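Local structure of metallocarboxypeptidase (Trypanosoma cruzi, 3DWC) at residues 19-30 with 42-53. The protein probably acts as a metal-dependent carboxypeptidase of the M32 family, releasing C-terminal amino acids of many kinds but not proline. Residues are numbered along the deposited sequence; the frame is centred on the assembly and turned at random.
Sequences YGHMLLLADWDS and RGAAMAELQLHM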
ATOM      1  N   TYR B  19      -1.048 -11.862   8.259  1.00 29.28           N
ATOM      2  CA  TYR B  19      -1.336 -10.594   8.904  1.00 29.35           C
ATOM      3  C   TYR B  19      -0.122  -9.667   8.793  1.00 30.08           C
ATOM      4  O   TYR B  19      -0.269  -8.456   8.620  1.00 29.61           O
ATOM      5  CB  TYR B  19      -1.683 -10.805  10.362  1.00 30.82           C
ATOM      6  CG  TYR B  19      -2.910 -11.654  10.674  1.00 30.26           C
ATOM      7  CD1 TYR B  19      -4.079 -11.549   9.940  1.00 32.91           C
ATOM      8  CD2 TYR B  19      -2.929 -12.490  11.797  1.00 32.99           C
ATOM      9  CE1 TYR B  19      -5.260 -12.306  10.286  1.00 30.54           C
ATOM     10  CE2 TYR B  19      -4.085 -13.225  12.153  1.00 33.86           C
ATOM     11  CZ  TYR B  19      -5.237 -13.140  11.370  1.00 34.17           C
ATOM     12  OH  TYR B  19      -6.378 -13.889  11.697  1.00 36.11           O
ATOM     13  N   GLY B  20       1.081 -10.238   8.860  1.00 29.46           N
ATOM     14  CA  GLY B  20       2.331  -9.470   8.746  1.00 28.52           C
ATOM     15  C   GLY B  20       2.501  -8.854   7.379  1.00 28.54           C
ATOM     16  O   GLY B  20       2.972  -7.720   7.251  1.00 28.64           O
ATOM     17  N   HIS B  21       2.071  -9.584   6.350  1.00 28.34           N
ATOM     18  CA  HIS B  21       1.977  -9.019   5.003  1.00 28.23           C
ATOM     19  C   HIS B  21       1.257  -7.659   4.969  1.00 27.72           C
ATOM     20  O   HIS B  21       1.789  -6.684   4.450  1.00 27.47           O
ATOM     21  CB  HIS B  21       1.301 -10.005   4.102  1.00 27.46           C
ATOM     22  CG  HIS B  21       1.081  -9.516   2.707  1.00 28.67           C
ATOM     23  ND1 HIS B  21       1.872  -9.915   1.638  1.00 26.07           N
ATOM     24  CD2 HIS B  21       0.102  -8.735   2.186  1.00 26.61           C
ATOM     25  CE1 HIS B  21       1.401  -9.363   0.531  1.00 29.37           C
ATOM     26  NE2 HIS B  21       0.334  -8.642   0.834  1.00 27.95           N
ATOM     27  N   MET B  22       0.060  -7.602   5.529  1.00 27.50           N
ATOM     28  CA  MET B  22      -0.680  -6.326   5.672  1.00 28.33           C
ATOM     29  C   MET B  22       0.079  -5.206   6.369  1.00 27.92           C
ATOM     30  O   MET B  22       0.120  -4.077   5.892  1.00 26.45           O
ATOM     31  CB  MET B  22      -1.979  -6.593   6.409  1.00 28.64           C
ATOM     32  CG  MET B  22      -2.945  -7.517   5.624  1.00 32.84           C
ATOM     33  SD  MET B  22      -3.460  -6.711   4.064  1.00 39.02           S
ATOM     34  CE  MET B  22      -4.513  -7.900   3.327  1.00 33.49           C
ATOM     35  N   LEU B  23       0.688  -5.522   7.504  1.00 28.72           N
ATOM     36  CA  LEU B  23       1.464  -4.558   8.272  1.00 29.70           C
ATOM     37  C   LEU B  23       2.658  -4.008   7.496  1.00 28.80           C
ATOM     38  O   LEU B  23       2.926  -2.822   7.500  1.00 28.46           O
ATOM     39  CB  LEU B  23       2.005  -5.225   9.547  1.00 30.49           C
ATOM     40  CG  LEU B  23       1.102  -5.254  10.766  1.00 35.04           C
ATOM     41  CD1 LEU B  23       1.910  -5.760  11.970  1.00 37.81           C
ATOM     42  CD2 LEU B  23       0.546  -3.870  11.011  1.00 34.81           C
ATOM     43  N   LEU B  24       3.365  -4.894   6.834  1.00 28.87           N
ATOM     44  CA  LEU B  24       4.540  -4.501   6.054  1.00 28.28           C
ATOM     45  C   LEU B  24       4.151  -3.576   4.872  1.00 27.97           C
ATOM     46  O   LEU B  24       4.830  -2.593   4.538  1.00 27.29           O
ATOM     47  CB  LEU B  24       5.217  -5.781   5.578  1.00 27.95           C
ATOM     48  CG  LEU B  24       5.950  -6.603   6.646  1.00 27.70           C
ATOM     49  CD1 LEU B  24       6.238  -8.036   6.190  1.00 29.72           C
ATOM     50  CD2 LEU B  24       7.263  -5.908   7.012  1.00 27.32           C
ATOM     51  N   LEU B  25       3.027  -3.884   4.245  1.00 28.88           N
ATOM     52  CA  LEU B  25       2.497  -3.052   3.140  1.00 28.18           C
ATOM     53  C   LEU B  25       2.132  -1.726   3.679  1.00 27.93           C
ATOM     54  O   LEU B  25       2.528  -0.695   3.127  1.00 28.73           O
ATOM     55  CB  LEU B  25       1.251  -3.669   2.522  1.00 27.82           C
ATOM     56  CG  LEU B  25       0.708  -2.930   1.272  1.00 30.01           C
ATOM     57  CD1 LEU B  25       1.781  -2.996   0.123  1.00 28.26           C
ATOM     58  CD2 LEU B  25      -0.642  -3.554   0.807  1.00 25.88           C
ATOM     59  N   ALA B  26       1.367  -1.742   4.765  1.00 27.14           N
ATOM     60  CA  ALA B  26       0.916  -0.500   5.431  1.00 28.01           C
ATOM     61  C   ALA B  26       2.102   0.369   5.840  1.00 28.01           C
ATOM     62  O   ALA B  26       2.048   1.584   5.730  1.00 29.28           O
ATOM     63  CB  ALA B  26       0.047  -0.833   6.663  1.00 25.62           C
ATOM     64  N   ASP B  27       3.187  -0.261   6.275  1.00 28.71           N
ATOM     65  CA  ASP B  27       4.373   0.493   6.715  1.00 28.30           C
ATOM     66  C   ASP B  27       5.089   1.048   5.494  1.00 28.78           C
ATOM     67  O   ASP B  27       5.413   2.205   5.455  1.00 28.97           O
ATOM     68  CB  ASP B  27       5.289  -0.362   7.576  1.00 28.83           C
ATOM     69  CG  ASP B  27       6.430   0.442   8.175  1.00 31.69           C
ATOM     70  OD1 ASP B  27       6.154   1.411   8.926  1.00 39.83           O
ATOM     71  OD2 ASP B  27       7.570   0.169   7.831  1.00 36.66           O
ATOM     72  N   TRP B  28       5.292   0.222   4.471  1.00 28.09           N
ATOM     73  CA  TRP B  28       5.889   0.694   3.231  1.00 28.53           C
ATOM     74  C   TRP B  28       5.152   1.910   2.661  1.00 28.66           C
ATOM     75  O   TRP B  28       5.770   2.949   2.334  1.00 30.42           O
ATOM     76  CB  TRP B  28       6.010  -0.473   2.191  1.00 29.48           C
ATOM     77  CG  TRP B  28       6.448   0.011   0.848  1.00 28.96           C
ATOM     78  CD1 TRP B  28       7.719   0.171   0.420  1.00 30.60           C
ATOM     79  CD2 TRP B  28       5.594   0.459  -0.226  1.00 30.11           C
ATOM     80  NE1 TRP B  28       7.729   0.714  -0.857  1.00 32.35           N
ATOM     81  CE2 TRP B  28       6.430   0.917  -1.263  1.00 31.49           C
ATOM     82  CE3 TRP B  28       4.211   0.612  -0.363  1.00 32.27           C
ATOM     83  CZ2 TRP B  28       5.925   1.425  -2.472  1.00 32.24           C
ATOM     84  CZ3 TRP B  28       3.704   1.155  -1.567  1.00 32.25           C
ATOM     85  CH2 TRP B  28       4.567   1.557  -2.601  1.00 30.94           C
ATOM     86  N   ASP B  29       3.818   1.829   2.619  1.00 27.37           N
ATOM     87  CA  ASP B  29       2.997   2.842   2.006  1.00 26.99           C
ATOM     88  C   ASP B  29       3.018   4.117   2.810  1.00 27.10           C
ATOM     89  O   ASP B  29       2.960   5.229   2.224  1.00 27.15           O
ATOM     90  CB  ASP B  29       1.572   2.264   1.850  1.00 26.58           C
ATOM     91  CG  ASP B  29       0.621   3.208   1.222  1.00 25.75           C
ATOM     92  OD1 ASP B  29       0.394   3.105   0.011  1.00 24.61           O
ATOM     93  OD2 ASP B  29       0.112   4.103   1.913  1.00 27.31           O
ATOM     94  N   SER B  30       3.062   4.003   4.143  1.00 27.20           N
ATOM     95  CA  SER B  30       3.062   5.203   4.989  1.00 29.38           C
ATOM     96  C   SER B  30       4.288   6.079   4.688  1.00 29.59           C
ATOM     97  O   SER B  30       4.241   7.268   4.874  1.00 30.87           O
ATOM     98  CB  SER B  30       3.015   4.865   6.494  1.00 29.59           C
ATOM     99  OG  SER B  30       4.203   4.170   6.821  1.00 34.46           O
ATOM    100  N   ARG B  42      -4.085   5.406   9.339  1.00 24.75           N
ATOM    101  CA  ARG B  42      -3.111   4.362   9.108  1.00 25.41           C
ATOM    102  C   ARG B  42      -2.493   3.838  10.414  1.00 25.28           C
ATOM    103  O   ARG B  42      -2.285   2.638  10.544  1.00 24.97           O
ATOM    104  CB  ARG B  42      -2.005   4.831   8.129  1.00 24.66           C
ATOM    105  CG  ARG B  42      -0.844   3.970   7.962  1.00 25.67           C
ATOM    106  CD  ARG B  42      -1.125   2.653   7.224  1.00 24.78           C
ATOM    107  NE  ARG B  42      -1.901   2.918   6.008  1.00 22.05           N
ATOM    108  CZ  ARG B  42      -1.350   3.375   4.886  1.00 23.07           C
ATOM    109  NH1 ARG B  42      -0.036   3.513   4.811  1.00 21.96           N
ATOM    110  NH2 ARG B  42      -2.112   3.668   3.831  1.00 23.17           N
ATOM    111  N   GLY B  43      -2.224   4.723  11.368  1.00 25.20           N
ATOM    112  CA  GLY B  43      -1.552   4.311  12.619  1.00 25.65           C
ATOM    113  C   GLY B  43      -2.530   3.538  13.472  1.00 25.18           C
ATOM    114  O   GLY B  43      -2.175   2.487  13.983  1.00 27.54           O
ATOM    115  N   ALA B  44      -3.774   4.000  13.510  1.00 24.94           N
ATOM    116  CA  ALA B  44      -4.884   3.285  14.192  1.00 25.17           C
ATOM    117  C   ALA B  44      -5.084   1.856  13.628  1.00 26.11           C
ATOM    118  O   ALA B  44      -5.259   0.858  14.369  1.00 27.70           O
ATOM    119  CB  ALA B  44      -6.134   4.113  14.117  1.00 25.22           C
ATOM    120  N   ALA B  45      -4.947   1.723  12.317  1.00 26.21           N
ATOM    121  CA  ALA B  45      -5.165   0.441  11.652  1.00 24.83           C
ATOM    122  C   ALA B  45      -4.012  -0.514  11.910  1.00 25.10           C
ATOM    123  O   ALA B  45      -4.222  -1.686  12.207  1.00 24.19           O
ATOM    124  CB  ALA B  45      -5.377   0.663  10.167  1.00 24.14           C
ATOM    125  N   MET B  46      -2.788  -0.022  11.769  1.00 24.51           N
ATOM    126  CA  MET B  46      -1.607  -0.780  12.120  1.00 25.50           C
ATOM    127  C   MET B  46      -1.614  -1.261  13.578  1.00 24.53           C
ATOM    128  O   MET B  46      -1.314  -2.403  13.838  1.00 25.63           O
ATOM    129  CB  MET B  46      -0.386   0.095  11.824  1.00 26.70           C
ATOM    130  CG  MET B  46      -0.174   0.196  10.310  1.00 28.30           C
ATOM    131  SD  MET B  46       1.226   1.186   9.825  1.00 30.49           S
ATOM    132  CE  MET B  46       2.615   0.159  10.294  1.00 28.18           C
ATOM    133  N   ALA B  47      -2.054  -0.419  14.510  1.00 25.21           N
ATOM    134  CA  ALA B  47      -2.119  -0.761  15.923  1.00 25.11           C
ATOM    135  C   ALA B  47      -3.091  -1.870  16.194  1.00 24.97           C
ATOM    136  O   ALA B  47      -2.829  -2.728  17.041  1.00 24.06           O
ATOM    137  CB  ALA B  47      -2.545   0.474  16.796  1.00 23.20           C
ATOM    138  N   GLU B  48      -4.264  -1.792  15.571  1.00 25.34           N
ATOM    139  CA  GLU B  48      -5.280  -2.802  15.760  1.00 26.58           C
ATOM    140  C   GLU B  48      -4.797  -4.149  15.227  1.00 26.34           C
ATOM    141  O   GLU B  48      -4.953  -5.180  15.863  1.00 26.11           O
ATOM    142  CB  GLU B  48      -6.602  -2.404  15.083  1.00 26.58           C
ATOM    143  CG  GLU B  48      -7.747  -3.344  15.433  1.00 26.90           C
ATOM    144  CD  GLU B  48      -8.087  -3.360  16.923  1.00 29.52           C
ATOM    145  OE1 GLU B  48      -8.246  -4.445  17.495  1.00 34.00           O
ATOM    146  OE2 GLU B  48      -8.142  -2.313  17.538  1.00 30.01           O
ATOM    147  N   LEU B  49      -4.178  -4.142  14.075  1.00 29.17           N
ATOM    148  CA  LEU B  49      -3.658  -5.411  13.495  1.00 29.90           C
ATOM    149  C   LEU B  49      -2.469  -5.986  14.309  1.00 30.78           C
ATOM    150  O   LEU B  49      -2.394  -7.194  14.533  1.00 30.55           O
ATOM    151  CB  LEU B  49      -3.239  -5.225  12.036  1.00 31.24           C
ATOM    152  CG  LEU B  49      -3.568  -6.343  11.005  1.00 32.33           C
ATOM    153  CD1 LEU B  49      -2.685  -6.225   9.795  1.00 34.06           C
ATOM    154  CD2 LEU B  49      -3.492  -7.748  11.568  1.00 36.42           C
ATOM    155  N   GLN B  50      -1.558  -5.122  14.751  1.00 31.84           N
ATOM    156  CA  GLN B  50      -0.480  -5.506  15.671  1.00 32.87           C
ATOM    157  C   GLN B  50      -1.081  -6.174  16.895  1.00 32.00           C
ATOM    158  O   GLN B  50      -0.583  -7.198  17.319  1.00 32.12           O
ATOM    159  CB  GLN B  50       0.396  -4.303  16.107  1.00 34.07           C
ATOM    160  CG  GLN B  50       1.261  -3.673  14.985  1.00 39.57           C
ATOM    161  CD  GLN B  50       1.848  -2.232  15.275  1.00 38.62           C
ATOM    162  OE1 GLN B  50       1.614  -1.624  16.312  1.00 49.47           O
ATOM    163  NE2 GLN B  50       2.601  -1.709  14.308  1.00 42.77           N
ATOM    164  N   LEU B  51      -2.150  -5.598  17.453  1.00 31.69           N
ATOM    165  CA  LEU B  51      -2.847  -6.181  18.615  1.00 31.71           C
ATOM    166  C   LEU B  51      -3.280  -7.636  18.357  1.00 31.65           C
ATOM    167  O   LEU B  51      -3.012  -8.545  19.162  1.00 30.91           O
ATOM    168  CB  LEU B  51      -4.047  -5.328  18.991  1.00 31.56           C
ATOM    169  CG  LEU B  51      -4.655  -5.395  20.385  1.00 33.32           C
ATOM    170  CD1 LEU B  51      -5.905  -4.555  20.442  1.00 33.69           C
ATOM    171  CD2 LEU B  51      -5.005  -6.792  20.757  1.00 39.84           C
ATOM    172  N   HIS B  52      -3.912  -7.864  17.214  1.00 31.70           N
ATOM    173  CA  HIS B  52      -4.438  -9.181  16.879  1.00 30.97           C
ATOM    174  C   HIS B  52      -3.278 -10.170  16.759  1.00 30.93           C
ATOM    175  O   HIS B  52      -3.309 -11.257  17.327  1.00 29.04           O
ATOM    176  CB  HIS B  52      -5.279  -9.120  15.601  1.00 30.95           C
ATOM    177  CG  HIS B  52      -5.924 -10.423  15.235  1.00 30.98           C
ATOM    178  ND1 HIS B  52      -6.766 -11.099  16.083  1.00 28.55           N
ATOM    179  CD2 HIS B  52      -5.806 -11.193  14.126  1.00 30.35           C
ATOM    180  CE1 HIS B  52      -7.148 -12.227  15.510  1.00 30.52           C
ATOM    181  NE2 HIS B  52      -6.580 -12.307  14.321  1.00 30.76           N
ATOM    182  N   MET B  53      -2.220  -9.773  16.064  1.00 31.42           N
ATOM    183  CA  MET B  53      -1.039 -10.628  15.960  1.00 31.74           C
ATOM    184  C   MET B  53      -0.510 -10.955  17.346  1.00 32.10           C
ATOM    185  O   MET B  53      -0.182 -12.101  17.628  1.00 32.10           O
ATOM    186  CB  MET B  53       0.031  -9.965  15.133  1.00 31.42           C
ATOM    187  CG  MET B  53      -0.413  -9.711  13.731  1.00 31.59           C
ATOM    188  SD  MET B  53       0.852  -8.954  12.735  1.00 33.82           S
ATOM    189  CE  MET B  53       2.087 -10.258  12.672  1.00 29.10           C
TER
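Leu-23 of helix 3-32 is a knob in a hole formed by Met-46, Leu-49, Gln-50 and Met-53 of helix 39-57. Its CD1 meets Met-53 SD at 3.5 Å and also touches Gln-50 CG, while CD2 rests against the backbone of Met-46. The packing is tight on the buried flank, where Leu-49 CD1 presses on Met-22 CB at 3.5 Å, closer than usual for two carbons. The other methyl of Leu-49, CD2, lies against Tyr-19 CB.

Looser contacts line the more exposed flank. Met-46 runs straight to SD and then bends (chi3 72°), which carries CE to 3.8 Å from Asp-27 CB. Gln-50, which is exposed, adds little beyond its CG.

At one end, His-52 and Tyr-19 form an offset edge-to-face pair. CD2 of the imidazole comes over one face of the phenol ring, with the planes at 68°. The His-52 ring also stacks on His-52 of the second subunit.

At the other end, Arg-42 bends at chi2 and chi3 and grips Asp-29 end-on. Arg-42 NH1 and NH2 both reach Asp-29 OD2 at 3.0 Å, from the same face of the carboxylate. NH1 also makes a weak hydrogen bond to Ala-26 O. Asp-29 OD1 pairs with Arg-248 of the second subunit, and Arg-42 NE is hydrogen-bonded to His-21 NE2 of that subunit. The carboxylate thus lies between two arginines, which would probably favour its charged form.

The axes of segments 19-30 and 42-53 come within 10.1 Å and run antiparallel, at 155°. This is an antiparallel helical hairpin near the N-terminus of the mainly helical M32 fold, built into the dimer interface.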